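Local coordinates for protein MaoC-like dehydratase (PDB 3KH8) that probably catalyses the reversible hydration of enoyl-thioesters as a hot-dog-fold, MaoC-like dehydratase related to the hydratase 2 part of multifunctional enzyme type 2, at residues A[200-205]-A[304-309]; A[51-56]-A[94-99]; A[148-153]-A[160-165]; A[130-135]-A[173-178]. All blocks are in the same frame, centred on the assembly; numbering follows the deposited sequence.

Interaction 1 of 4, residues A[200-205]-A[304-309]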
loop_
_atom_site.group_PDB
_atom_site.type_symbol
_atom_site.label_atom_id
_atom_site.label_comp_id
_atom_site.label_asym_id
_atom_site.label_seq_id
_atom_site.Cartn_x
_atom_site.Cartn_y
_atom_site.Cartn_z
ATOM N N VAL A 200 17.582 -26.873 11.236
ATOM C CA VAL A 200 17.849 -25.805 12.191
ATOM C C VAL A 200 17.416 -26.217 13.599
ATOM O O VAL A 200 16.257 -26.567 13.833
ATOM C CB VAL A 200 17.170 -24.478 11.766
ATOM C CG1 VAL A 200 17.340 -23.406 12.841
ATOM C CG2 VAL A 200 17.740 -24.001 10.437
ATOM N N GLN A 201 18.367 -26.191 14.524
ATOM C CA GLN A 201 18.082 -26.463 15.926
ATOM C C GLN A 201 18.049 -25.143 16.686
ATOM O O GLN A 201 19.080 -24.508 16.885
ATOM C CB GLN A 201 19.115 -27.435 16.516
ATOM C CG GLN A 201 19.097 -28.807 15.842
ATOM C CD GLN A 201 20.197 -29.755 16.313
ATOM O OE1 GLN A 201 20.865 -29.523 17.324
ATOM N NE2 GLN A 201 20.378 -30.839 15.575
ATOM N N ILE A 202 16.850 -24.719 17.074
ATOM C CA ILE A 202 16.681 -23.500 17.864
ATOM C C ILE A 202 17.286 -23.736 19.255
ATOM O O ILE A 202 16.930 -24.710 19.923
ATOM C CB ILE A 202 15.185 -23.080 17.965
ATOM C CG1 ILE A 202 14.603 -22.724 16.582
ATOM C CG2 ILE A 202 14.982 -21.950 18.987
ATOM C CD1 ILE A 202 15.341 -21.626 15.808
ATOM N N PRO A 203 18.220 -22.862 19.678
ATOM C CA PRO A 203 18.892 -23.036 20.973
ATOM C C PRO A 203 17.917 -22.969 22.142
ATOM O O PRO A 203 16.917 -22.256 22.073
ATOM C CB PRO A 203 19.875 -21.860 21.024
ATOM C CG PRO A 203 20.077 -21.461 19.597
ATOM C CD PRO A 203 18.748 -21.697 18.942
ATOM N N LYS A 204 18.212 -23.718 23.202
ATOM C CA LYS A 204 17.340 -23.784 24.376
ATOM C C LYS A 204 17.560 -22.606 25.322
ATOM O O LYS A 204 16.711 -22.298 26.162
ATOM C CB LYS A 204 17.527 -25.117 25.107
ATOM C CG LYS A 204 17.058 -26.339 24.308
ATOM C CD LYS A 204 15.568 -26.257 23.987
ATOM C CE LYS A 204 15.091 -27.446 23.169
ATOM N NZ LYS A 204 13.616 -27.378 22.950
ATOM N N ARG A 205 18.698 -21.943 25.169
ATOM C CA ARG A 205 19.020 -20.760 25.956
ATOM C C ARG A 205 18.060 -19.600 25.661
ATOM O O ARG A 205 17.337 -19.608 24.658
ATOM C CB ARG A 205 20.473 -20.339 25.700
ATOM C CG ARG A 205 20.782 -19.983 24.244
ATOM C CD ARG A 205 22.281 -20.023 23.969
ATOM N NE ARG A 205 22.623 -19.509 22.642
ATOM C CZ ARG A 205 22.741 -18.216 22.357
ATOM N NH1 ARG A 205 22.536 -17.311 23.302
ATOM N NH2 ARG A 205 23.059 -17.824 21.130
ATOM N N LEU A 304 20.045 -17.598 14.474
ATOM C CA LEU A 304 18.869 -18.448 14.517
ATOM C C LEU A 304 17.720 -17.653 15.123
ATOM O O LEU A 304 17.943 -16.760 15.951
ATOM C CB LEU A 304 19.150 -19.750 15.282
ATOM C CG LEU A 304 20.324 -20.597 14.757
ATOM C CD1 LEU A 304 20.446 -21.906 15.520
ATOM C CD2 LEU A 304 20.226 -20.875 13.247
ATOM N N PHE A 305 16.500 -17.943 14.685
ATOM C CA PHE A 305 15.355 -17.144 15.111
ATOM C C PHE A 305 14.009 -17.840 15.008
ATOM O O PHE A 305 13.858 -18.840 14.297
ATOM C CB PHE A 305 15.318 -15.803 14.362
ATOM C CG PHE A 305 14.959 -15.923 12.909
ATOM C CD1 PHE A 305 15.940 -16.169 11.957
ATOM C CD2 PHE A 305 13.636 -15.781 12.494
ATOM C CE1 PHE A 305 15.612 -16.273 10.610
ATOM C CE2 PHE A 305 13.294 -15.890 11.148
ATOM C CZ PHE A 305 14.284 -16.128 10.205
ATOM N N GLN A 306 13.044 -17.298 15.744
ATOM C CA GLN A 306 11.647 -17.684 15.648
ATOM C C GLN A 306 10.798 -16.424 15.642
ATOM O O GLN A 306 11.207 -15.396 16.186
ATOM C CB GLN A 306 11.233 -18.525 16.854
ATOM C CG GLN A 306 11.922 -19.877 17.000
ATOM C CD GLN A 306 11.458 -20.596 18.251
ATOM O OE1 GLN A 306 11.507 -20.041 19.349
ATOM N NE2 GLN A 306 10.983 -21.825 18.090
ATOM N N ALA A 307 9.620 -16.501 15.028
ATOM C CA ALA A 307 8.612 -15.464 15.196
ATOM C C ALA A 307 7.416 -16.054 15.923
ATOM O O ALA A 307 6.961 -17.154 15.601
ATOM C CB ALA A 307 8.201 -14.860 13.857
ATOM N N VAL A 308 6.918 -15.316 16.910
ATOM C CA VAL A 308 5.899 -15.817 17.824
ATOM C C VAL A 308 4.773 -14.797 17.948
ATOM O O VAL A 308 5.029 -13.598 18.004
ATOM C CB VAL A 308 6.503 -16.094 19.233
ATOM C CG1 VAL A 308 5.466 -16.720 20.168
ATOM C CG2 VAL A 308 7.738 -16.999 19.132
ATOM N N VAL A 309 3.530 -15.273 17.974
ATOM C CA VAL A 309 2.396 -14.406 18.285
ATOM C C VAL A 309 2.351 -14.193 19.794
ATOM O O VAL A 309 2.153 -15.145 20.565
ATOM C CB VAL A 309 1.051 -14.965 17.750
ATOM C CG1 VAL A 309 -0.130 -14.239 18.381
ATOM C CG2 VAL A 309 0.988 -14.840 16.236
#

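Interaction 2 of 4, residues A[51-56]-A[94-99]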
loop_
_atom_site.group_PDB
_atom_site.type_symbol
_atom_site.label_atom_id
_atom_site.label_comp_id
_atom_site.label_asym_id
_atom_site.label_seq_id
_atom_site.Cartn_x
_atom_site.Cartn_y
_atom_site.Cartn_z
ATOM N N THR A 51 9.388 -13.572 -17.014
ATOM C CA THR A 51 9.949 -12.258 -16.762
ATOM C C THR A 51 9.224 -11.610 -15.590
ATOM O O THR A 51 8.007 -11.735 -15.455
ATOM C CB THR A 51 9.848 -11.367 -18.019
ATOM O OG1 THR A 51 10.423 -12.066 -19.128
ATOM C CG2 THR A 51 10.597 -10.065 -17.828
ATOM N N ALA A 52 9.988 -10.936 -14.738
ATOM C CA ALA A 52 9.422 -10.190 -13.620
ATOM C C ALA A 52 9.920 -8.754 -13.659
ATOM O O ALA A 52 11.097 -8.495 -13.927
ATOM C CB ALA A 52 9.774 -10.850 -12.295
ATOM N N THR A 53 9.009 -7.825 -13.394
ATOM C CA THR A 53 9.312 -6.401 -13.429
ATOM C C THR A 53 8.710 -5.728 -12.203
ATOM O O THR A 53 7.577 -6.019 -11.820
ATOM C CB THR A 53 8.774 -5.760 -14.736
ATOM O OG1 THR A 53 9.442 -6.351 -15.859
ATOM C CG2 THR A 53 9.004 -4.250 -14.762
ATOM N N TYR A 54 9.493 -4.854 -11.582
ATOM C CA TYR A 54 9.044 -4.050 -10.449
ATOM C C TYR A 54 9.502 -2.616 -10.683
ATOM O O TYR A 54 10.538 -2.388 -11.316
ATOM C CB TYR A 54 9.648 -4.579 -9.134
ATOM C CG TYR A 54 11.155 -4.421 -9.063
ATOM C CD1 TYR A 54 11.736 -3.320 -8.424
ATOM C CD2 TYR A 54 11.999 -5.355 -9.661
ATOM C CE1 TYR A 54 13.113 -3.165 -8.378
ATOM C CE2 TYR A 54 13.376 -5.207 -9.618
ATOM C CZ TYR A 54 13.927 -4.113 -8.982
ATOM O OH TYR A 54 15.295 -3.971 -8.951
ATOM N N ASN A 55 8.733 -1.653 -10.182
ATOM C CA ASN A 55 9.202 -0.268 -10.137
ATOM C C ASN A 55 9.420 0.198 -8.697
ATOM O O ASN A 55 9.181 -0.565 -7.757
ATOM C CB ASN A 55 8.301 0.684 -10.957
ATOM C CG ASN A 55 6.857 0.750 -10.457
ATOM O OD1 ASN A 55 6.577 0.605 -9.268
ATOM N ND2 ASN A 55 5.933 0.997 -11.382
ATOM N N GLN A 56 9.901 1.432 -8.528
ATOM C CA GLN A 56 10.123 2.000 -7.198
ATOM C C GLN A 56 8.876 1.951 -6.329
ATOM O O GLN A 56 8.947 1.607 -5.148
ATOM C CB GLN A 56 10.578 3.451 -7.296
ATOM C CG GLN A 56 12.038 3.626 -7.558
ATOM C CD GLN A 56 12.544 4.959 -7.067
ATOM O OE1 GLN A 56 11.838 5.969 -7.139
ATOM N NE2 GLN A 56 13.767 4.970 -6.553
ATOM N N LYS A 94 3.901 -11.625 -8.811
ATOM C CA LYS A 94 3.690 -10.383 -9.552
ATOM C C LYS A 94 3.934 -10.518 -11.057
ATOM O O LYS A 94 3.199 -9.938 -11.869
ATOM C CB LYS A 94 4.593 -9.288 -8.977
ATOM C CG LYS A 94 4.228 -7.882 -9.413
ATOM C CD LYS A 94 5.349 -6.915 -9.106
ATOM C CE LYS A 94 4.967 -5.511 -9.511
ATOM N NZ LYS A 94 5.131 -5.292 -10.975
ATOM N N GLY A 95 4.964 -11.281 -11.421
ATOM C CA GLY A 95 5.447 -11.315 -12.799
ATOM C C GLY A 95 5.711 -9.897 -13.279
ATOM O O GLY A 95 6.429 -9.136 -12.629
ATOM N N GLN A 96 5.108 -9.534 -14.407
ATOM C CA GLN A 96 5.255 -8.189 -14.969
ATOM C C GLN A 96 3.990 -7.338 -14.805
ATOM O O GLN A 96 3.881 -6.254 -15.388
ATOM C CB GLN A 96 5.643 -8.262 -16.450
ATOM C CG GLN A 96 7.102 -8.620 -16.704
ATOM C CD GLN A 96 7.517 -8.352 -18.142
ATOM O OE1 GLN A 96 7.041 -9.006 -19.071
ATOM N NE2 GLN A 96 8.413 -7.386 -18.329
ATOM N N SER A 97 3.039 -7.822 -14.011
ATOM C CA SER A 97 1.792 -7.090 -13.804
ATOM C C SER A 97 1.944 -5.897 -12.868
ATOM O O SER A 97 2.679 -5.952 -11.880
ATOM C CB SER A 97 0.688 -8.011 -13.295
ATOM O OG SER A 97 -0.501 -7.266 -13.081
ATOM N N GLN A 98 1.235 -4.819 -13.194
ATOM C CA GLN A 98 1.140 -3.660 -12.318
ATOM C C GLN A 98 -0.262 -3.571 -11.709
ATOM O O GLN A 98 -0.569 -2.632 -10.971
ATOM C CB GLN A 98 1.482 -2.374 -13.085
ATOM C CG GLN A 98 2.964 -2.228 -13.474
ATOM C CD GLN A 98 3.919 -2.158 -12.270
ATOM O OE1 GLN A 98 3.631 -1.518 -11.257
ATOM N NE2 GLN A 98 5.069 -2.805 -12.397
ATOM N N ASP A 99 -1.097 -4.561 -12.017
ATOM C CA ASP A 99 -2.488 -4.599 -11.564
ATOM C C ASP A 99 -2.699 -5.718 -10.539
ATOM O O ASP A 99 -1.748 -6.410 -10.170
ATOM C CB ASP A 99 -3.414 -4.799 -12.772
ATOM C CG ASP A 99 -4.854 -4.356 -12.510
ATOM O OD1 ASP A 99 -5.165 -3.833 -11.415
ATOM O OD2 ASP A 99 -5.688 -4.544 -13.420
#

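Interaction 3 of 4, residues A[148-153]-A[160-165]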
loop_
_atom_site.group_PDB
_atom_site.type_symbol
_atom_site.label_atom_id
_atom_site.label_comp_id
_atom_site.label_asym_id
_atom_site.label_seq_id
_atom_site.Cartn_x
_atom_site.Cartn_y
_atom_site.Cartn_z
ATOM N N LYS A 148 11.819 -24.358 -11.250
ATOM C CA LYS A 148 11.928 -25.802 -11.399
ATOM C C LYS A 148 11.641 -26.512 -10.079
ATOM O O LYS A 148 12.099 -26.074 -9.019
ATOM C CB LYS A 148 13.333 -26.172 -11.879
ATOM C CG LYS A 148 13.414 -27.521 -12.564
ATOM C CD LYS A 148 14.829 -28.074 -12.532
ATOM C CE LYS A 148 15.038 -29.135 -13.615
ATOM N NZ LYS A 148 13.962 -30.166 -13.640
ATOM N N VAL A 149 10.886 -27.606 -10.152
ATOM C CA VAL A 149 10.678 -28.479 -8.994
ATOM C C VAL A 149 11.960 -29.282 -8.765
ATOM O O VAL A 149 12.409 -30.005 -9.658
ATOM C CB VAL A 149 9.465 -29.420 -9.189
ATOM C CG1 VAL A 149 9.331 -30.386 -8.010
ATOM C CG2 VAL A 149 8.183 -28.616 -9.363
ATOM N N ILE A 150 12.548 -29.140 -7.577
ATOM C CA ILE A 150 13.854 -29.747 -7.272
ATOM C C ILE A 150 13.796 -30.888 -6.247
ATOM O O ILE A 150 14.769 -31.629 -6.085
ATOM C CB ILE A 150 14.909 -28.691 -6.833
ATOM C CG1 ILE A 150 14.447 -27.941 -5.574
ATOM C CG2 ILE A 150 15.219 -27.735 -7.988
ATOM C CD1 ILE A 150 15.534 -27.124 -4.896
ATOM N N SER A 151 12.664 -31.012 -5.557
ATOM C CA SER A 151 12.454 -32.079 -4.580
ATOM C C SER A 151 11.007 -32.541 -4.535
ATOM O O SER A 151 10.083 -31.743 -4.698
ATOM C CB SER A 151 12.878 -31.633 -3.175
ATOM O OG SER A 151 14.274 -31.428 -3.098
ATOM N N PHE A 152 10.827 -33.839 -4.307
ATOM C CA PHE A 152 9.520 -34.424 -4.052
ATOM C C PHE A 152 9.718 -35.533 -3.022
ATOM O O PHE A 152 9.992 -36.685 -3.374
ATOM C CB PHE A 152 8.905 -34.966 -5.346
ATOM C CG PHE A 152 7.402 -35.042 -5.323
ATOM C CD1 PHE A 152 6.631 -33.937 -5.673
ATOM C CD2 PHE A 152 6.757 -36.220 -4.961
ATOM C CE1 PHE A 152 5.242 -34.001 -5.657
ATOM C CE2 PHE A 152 5.365 -36.295 -4.940
ATOM C CZ PHE A 152 4.607 -35.185 -5.291
ATOM N N TYR A 153 9.602 -35.172 -1.746
ATOM C CA TYR A 153 9.946 -36.080 -0.656
ATOM C C TYR A 153 8.732 -36.649 0.058
ATOM O O TYR A 153 7.753 -35.942 0.301
ATOM C CB TYR A 153 10.859 -35.386 0.359
ATOM C CG TYR A 153 12.310 -35.294 -0.063
ATOM C CD1 TYR A 153 13.071 -36.447 -0.265
ATOM C CD2 TYR A 153 12.927 -34.056 -0.243
ATOM C CE1 TYR A 153 14.404 -36.372 -0.647
ATOM C CE2 TYR A 153 14.268 -33.969 -0.626
ATOM C CZ TYR A 153 14.996 -35.132 -0.824
ATOM O OH TYR A 153 16.317 -35.063 -1.199
ATOM N N LEU A 160 6.602 -33.305 0.791
ATOM C CA LEU A 160 7.235 -31.993 0.643
ATOM C C LEU A 160 7.729 -31.777 -0.786
ATOM O O LEU A 160 8.683 -32.424 -1.231
ATOM C CB LEU A 160 8.378 -31.790 1.644
ATOM C CG LEU A 160 9.105 -30.437 1.549
ATOM C CD1 LEU A 160 8.253 -29.293 2.095
ATOM C CD2 LEU A 160 10.456 -30.481 2.249
ATOM N N MET A 161 7.063 -30.869 -1.496
ATOM C CA MET A 161 7.501 -30.452 -2.824
ATOM C C MET A 161 8.272 -29.137 -2.726
ATOM O O MET A 161 7.752 -28.138 -2.225
ATOM C CB MET A 161 6.307 -30.300 -3.773
ATOM C CG MET A 161 6.706 -30.047 -5.225
ATOM S SD MET A 161 5.318 -29.997 -6.377
ATOM C CE MET A 161 4.602 -28.394 -6.018
ATOM N N GLU A 162 9.513 -29.148 -3.201
ATOM C CA GLU A 162 10.337 -27.944 -3.213
ATOM C C GLU A 162 10.431 -27.369 -4.621
ATOM O O GLU A 162 10.834 -28.065 -5.553
ATOM C CB GLU A 162 11.735 -28.222 -2.663
ATOM C CG GLU A 162 11.778 -28.560 -1.176
ATOM C CD GLU A 162 13.194 -28.572 -0.624
ATOM O OE1 GLU A 162 14.087 -29.168 -1.264
ATOM O OE2 GLU A 162 13.416 -27.984 0.455
ATOM N N THR A 163 10.047 -26.101 -4.757
ATOM C CA THR A 163 10.111 -25.382 -6.032
ATOM C C THR A 163 11.139 -24.257 -5.945
ATOM O O THR A 163 11.014 -23.339 -5.123
ATOM C CB THR A 163 8.729 -24.816 -6.447
ATOM O OG1 THR A 163 7.792 -25.890 -6.585
ATOM C CG2 THR A 163 8.814 -24.053 -7.770
ATOM N N GLN A 164 12.155 -24.346 -6.797
ATOM C CA GLN A 164 13.229 -23.374 -6.843
ATOM C C GLN A 164 12.952 -22.307 -7.897
ATOM O O GLN A 164 12.464 -22.608 -8.983
ATOM C CB GLN A 164 14.553 -24.076 -7.142
ATOM C CG GLN A 164 15.761 -23.158 -7.252
ATOM C CD GLN A 164 17.040 -23.925 -7.531
ATOM O OE1 GLN A 164 17.451 -24.771 -6.742
ATOM N NE2 GLN A 164 17.676 -23.630 -8.661
ATOM N N THR A 165 13.269 -21.063 -7.555
ATOM C CA THR A 165 13.199 -19.955 -8.499
ATOM C C THR A 165 14.523 -19.209 -8.485
ATOM O O THR A 165 14.989 -18.773 -7.433
ATOM C CB THR A 165 12.040 -18.988 -8.167
ATOM O OG1 THR A 165 10.802 -19.703 -8.202
ATOM C CG2 THR A 165 11.981 -17.840 -9.175
#

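Interaction 4 of 4, residues A[130-135]-A[173-178]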
loop_
_atom_site.group_PDB
_atom_site.type_symbol
_atom_site.label_atom_id
_atom_site.label_comp_id
_atom_site.label_asym_id
_atom_site.label_seq_id
_atom_site.Cartn_x
_atom_site.Cartn_y
_atom_site.Cartn_z
ATOM N N VAL A 130 15.365 -17.858 0.991
ATOM C CA VAL A 130 15.752 -16.748 0.126
ATOM C C VAL A 130 17.254 -16.524 0.235
ATOM O O VAL A 130 17.776 -16.290 1.327
ATOM C CB VAL A 130 14.994 -15.440 0.482
ATOM C CG1 VAL A 130 15.433 -14.294 -0.421
ATOM C CG2 VAL A 130 13.492 -15.642 0.369
ATOM N N GLU A 131 17.941 -16.617 -0.899
ATOM C CA GLU A 131 19.366 -16.333 -0.969
ATOM C C GLU A 131 19.608 -15.154 -1.906
ATOM O O GLU A 131 19.228 -15.198 -3.077
ATOM C CB GLU A 131 20.145 -17.563 -1.450
ATOM C CG GLU A 131 21.656 -17.378 -1.386
ATOM C CD GLU A 131 22.437 -18.538 -1.985
ATOM O OE1 GLU A 131 21.824 -19.564 -2.366
ATOM O OE2 GLU A 131 23.679 -18.414 -2.070
ATOM N N ILE A 132 20.239 -14.104 -1.382
ATOM C CA ILE A 132 20.466 -12.885 -2.155
ATOM C C ILE A 132 21.908 -12.836 -2.668
ATOM O O ILE A 132 22.853 -12.715 -1.886
ATOM C CB ILE A 132 20.126 -11.604 -1.341
ATOM C CG1 ILE A 132 18.719 -11.694 -0.723
ATOM C CG2 ILE A 132 20.281 -10.343 -2.206
ATOM C CD1 ILE A 132 17.577 -11.881 -1.743
ATOM N N LEU A 133 22.057 -12.947 -3.984
ATOM C CA LEU A 133 23.363 -12.846 -4.633
ATOM C C LEU A 133 23.760 -11.383 -4.837
ATOM O O LEU A 133 24.914 -11.011 -4.628
ATOM C CB LEU A 133 23.370 -13.597 -5.973
ATOM C CG LEU A 133 23.288 -15.134 -6.039
ATOM C CD1 LEU A 133 24.128 -15.826 -4.963
ATOM C CD2 LEU A 133 21.841 -15.652 -6.027
ATOM N N ARG A 134 22.793 -10.567 -5.254
ATOM C CA ARG A 134 22.976 -9.127 -5.427
ATOM C C ARG A 134 21.676 -8.429 -5.041
ATOM O O ARG A 134 20.603 -8.886 -5.426
ATOM C CB ARG A 134 23.309 -8.786 -6.884
ATOM C CG ARG A 134 24.720 -9.149 -7.327
ATOM C CD ARG A 134 25.082 -8.516 -8.675
ATOM N NE ARG A 134 24.450 -9.190 -9.810
ATOM C CZ ARG A 134 23.582 -8.619 -10.643
ATOM N NH1 ARG A 134 23.225 -7.351 -10.482
ATOM N NH2 ARG A 134 23.071 -9.319 -11.646
ATOM N N PRO A 135 21.763 -7.319 -4.286
ATOM C CA PRO A 135 20.543 -6.576 -3.956
ATOM C C PRO A 135 19.875 -6.027 -5.217
ATOM O O PRO A 135 20.550 -5.784 -6.224
ATOM C CB PRO A 135 21.054 -5.430 -3.073
ATOM C CG PRO A 135 22.387 -5.900 -2.561
ATOM C CD PRO A 135 22.959 -6.698 -3.690
ATOM N N PRO A 173 23.199 -13.756 -11.840
ATOM C CA PRO A 173 22.227 -14.121 -10.800
ATOM C C PRO A 173 22.005 -12.994 -9.791
ATOM O O PRO A 173 22.948 -12.282 -9.446
ATOM C CB PRO A 173 22.888 -15.323 -10.106
ATOM C CG PRO A 173 23.898 -15.841 -11.090
ATOM C CD PRO A 173 24.394 -14.618 -11.800
ATOM N N VAL A 174 20.765 -12.821 -9.340
ATOM C CA VAL A 174 20.473 -11.835 -8.293
ATOM C C VAL A 174 19.886 -12.478 -7.028
ATOM O O VAL A 174 20.248 -12.096 -5.916
ATOM C CB VAL A 174 19.604 -10.617 -8.788
ATOM C CG1 VAL A 174 20.125 -10.063 -10.116
ATOM C CG2 VAL A 174 18.133 -10.976 -8.905
ATOM N N ALA A 175 18.993 -13.455 -7.206
ATOM C CA ALA A 175 18.360 -14.143 -6.074
ATOM C C ALA A 175 17.962 -15.578 -6.390
ATOM O O ALA A 175 17.569 -15.901 -7.516
ATOM C CB ALA A 175 17.147 -13.353 -5.560
ATOM N N LYS A 176 18.063 -16.431 -5.373
ATOM C CA LYS A 176 17.614 -17.812 -5.460
ATOM C C LYS A 176 16.595 -18.075 -4.353
ATOM O O LYS A 176 16.877 -17.861 -3.168
ATOM C CB LYS A 176 18.806 -18.764 -5.353
ATOM C CG LYS A 176 18.463 -20.243 -5.475
ATOM C CD LYS A 176 19.720 -21.087 -5.355
ATOM C CE LYS A 176 19.382 -22.550 -5.161
ATOM N NZ LYS A 176 20.580 -23.343 -4.768
ATOM N N LEU A 177 15.409 -18.520 -4.754
ATOM C CA LEU A 177 14.332 -18.816 -3.819
ATOM C C LEU A 177 14.010 -20.300 -3.862
ATOM O O LEU A 177 13.999 -20.904 -4.933
ATOM C CB LEU A 177 13.064 -18.024 -4.169
ATOM C CG LEU A 177 13.136 -16.545 -4.571
ATOM C CD1 LEU A 177 11.749 -16.048 -4.974
ATOM C CD2 LEU A 177 13.706 -15.686 -3.463
ATOM N N ILE A 178 13.761 -20.886 -2.696
ATOM C CA ILE A 178 13.208 -22.234 -2.630
ATOM C C ILE A 178 11.956 -22.223 -1.763
ATOM O O ILE A 178 12.003 -21.862 -0.582
ATOM C CB ILE A 178 14.227 -23.283 -2.109
ATOM C CG1 ILE A 178 15.464 -23.324 -3.015
ATOM C CG2 ILE A 178 13.568 -24.670 -2.016
ATOM C CD1 ILE A 178 16.689 -23.966 -2.381
HETATM O O HOH W 1 22.860 -22.253 -2.889
#

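Interaction 1 of 4, residues A[200-205]-A[304-309]
Leu304 drives its isobutyl group into the bend of the loop 200-205, where its two methyls meet Val200, Gln201 and Pro203 and its CB faces Ile202. One methyl, CD2, touches Val200 CG1 tip to tip at 3.9 Å. The other, CD1, lies 3.8 Å from Pro203 CD, whose ring it crosses at a slant, and also packs 3.2 Å from Gln201 O. A branched leucine suits this place because its two methyls can reach separate partners. Val200 brings CG1 to the meeting by setting it opposite its own backbone N (chi1 174°).

Ile202 carries the rest. Its CD1 comes within 3.5 Å of Phe305 O, while CG2 rests 3.8 Å from Gln306 CD. The isoleucine thus lies across the chain and amide of Gln306, whose NE2 bonds to Asp318 and OE1 to Arg294, which hold the amide in place. Trp296 of strand 290-297 touches both Ile202 and Pro203.

The solvent side is looser. Gln201 points its exposed side chain away from the strand although its carbonyl stays in contact, and at the end of the loop exposed Arg205 pairs with Asp208 and Glu298.

No hydrogen bond joins the two segments, whose touching parts run 86° apart. The loop therefore lies across strand 302-309 of the MaoC-like half without adding to its sheet, and the contact rests on apolar side chains and van der Waals fit.

Interaction 2 of 4, residues A[51-56]-A[94-99]
Thr53 takes three hydrogen bonds from or to the turn 94-97. Its backbone N donates to Gly95 O at 3.0 Å, arriving 43° out of the carbonyl plane. Its carbonyl O receives Lys94 NZ at 2.7 Å, and its hydroxyl OG1 accepts from Gln96 NE2 at 2.9 Å, a nearly straight bond (165°) with the oxygen close to the plane of the amide. The same amide crosses Thr51 at a slant, its NE2 3.5 Å from the methyl CG2. Threonine suits both positions: Thr53 offers the hydroxyl, Thr51 the methyl.

What places these groups is a type II' turn from Lys94 to Ser97, closed by Ser97 N to Lys94 O. Gly95 leaves the end of helix 91-94 with positive phi, a conformation that glycine adopts easily, and Ala52 CA makes a CH...O contact with its carbonyl. Lys94 runs extended until its last torsion (chi4 -80°), which folds NZ round so that it can also donate to Ser97 O at 2.7 Å. Thr142 of the next strand bonds to Thr53 OG1.

Farther out, Asn55 N-caps helix 56-65, and Ser97 OG accepts from Asp99 N in an ST turn. Asp99 OD1 and Gln98 O bond to Arg57 of the second subunit, so this corner is part of the interface between the two chains.

The lysine thus ties the strand to the turn through two carbonyls, whose oxygens probably help to stabilise its charge, and Asp58 adds a long, weak ion pair.

Interaction 3 of 4, residues A[148-153]-A[160-165]
Ser151 and Glu162 face each other on one side of this antiparallel pair, where the serine hydroxyl donates to Glu162 OE1 at 2.9 Å. The hydroxyl comes from the anti side of the carboxylate, 19° out of its plane. A short serine opposite a longer glutamate lets OG and OE1 meet, and Arg194 holds both, its NE in a salt bridge to OE1 and its backbone N bonded to OG. On this side too Ile150, its CG1 wedged between N and carbonyl carbon (chi1 60°), packs CD1 against Gln164, near CB and 3.6 Å from OE1.

The backbone ladder is regular at both ends, with Lys148 paired to Gln164 and Tyr153 to Leu160. Between them lies a classic beta bulge: Ile150 N and Ser151 N both point at Glu162 O, the first at 2.9 Å and the second in a weak bond of 3.5 Å. The strands are the arms of the hairpin 141-154/158-169 in the curled sheet of the hot dog fold, and the bulge shifts their register by one residue.

Apolar and aromatic contacts occupy the opposite face. Flexible Met161 passes between Val149 and Phe152, its CG 3.8 Å from Val149 CG1. Its sulfur lies at the edge of the Phe152 ring, 5.3 Å from the centroid, a Met-aromatic contact.

Interaction 4 of 4, residues A[130-135]-A[173-178]
Arg134 turns one face of its guanidinium to Val174, whose CG1 sits 3.3 Å above the plane toward the rim and 3.4 Å from NH2. The two side chains meet at a slant, and a bend at CG-CD (chi3 -76°) helps fold the flat group over the valine. The apolar methyl covers a face, where no N-H points, while Asp169 pairs with NH2 in a salt bridge.

Leu133 meets Pro173 at an angle, with CG 4.1 Å from Pro173 CB, and its CD2 reaches on to the backbone of Ala175. Leu133 and Arg134 lie past the end of strand 123-132: Leu133 N and Arg134 N converge on Val174 O, at 2.8 and 3.0 Å, a two-donor grip on one carbonyl.

Farther along the pair is regular. Val130 and Leu177 point the same way, side by side, and Leu177 CD2 fits against both valine methyls at 3.8 Å. Small Ala175 leaves Ile132 CD1 space to approach its CB. On the reverse face Glu131 and Lys176 extend obliquely across each other; their charged ends, Glu131 OE1 and Lys176 NZ, 4.6 Å apart, are bridged by a water that donates to OE1 and accepts from NZ.

Strand 172-184 lies between strands 123-132 and 158-169, with Val174 and Ala175 forming a classic bulge opposite Phe167 of the latter, while strand 123-132 continues the sheet to strand 274-281.

From the N terminus, interaction 2 closes first: the turn after helix 91-94 comes back to strand 48-54, completing an excursion with helices and loops but no strand, at the dimer interface. Interaction 4 then brings strands 123-132 and 172-184 together, and the whole hairpin of interaction 3 falls within the loop it closes. These two touch, since strands 158-169 and 172-184 are neighbours and Thr165 O probably accepts from Leu177 N. Interaction 1 comes last, spanning 98 residues to lay the loop 200-205 on strand 302-309. No contacts cross; interactions 2 to 4 belong to the N-terminal, hydratase 2-like half and interaction 1 to the MaoC-like half, yet all reach the same curled antiparallel sheet.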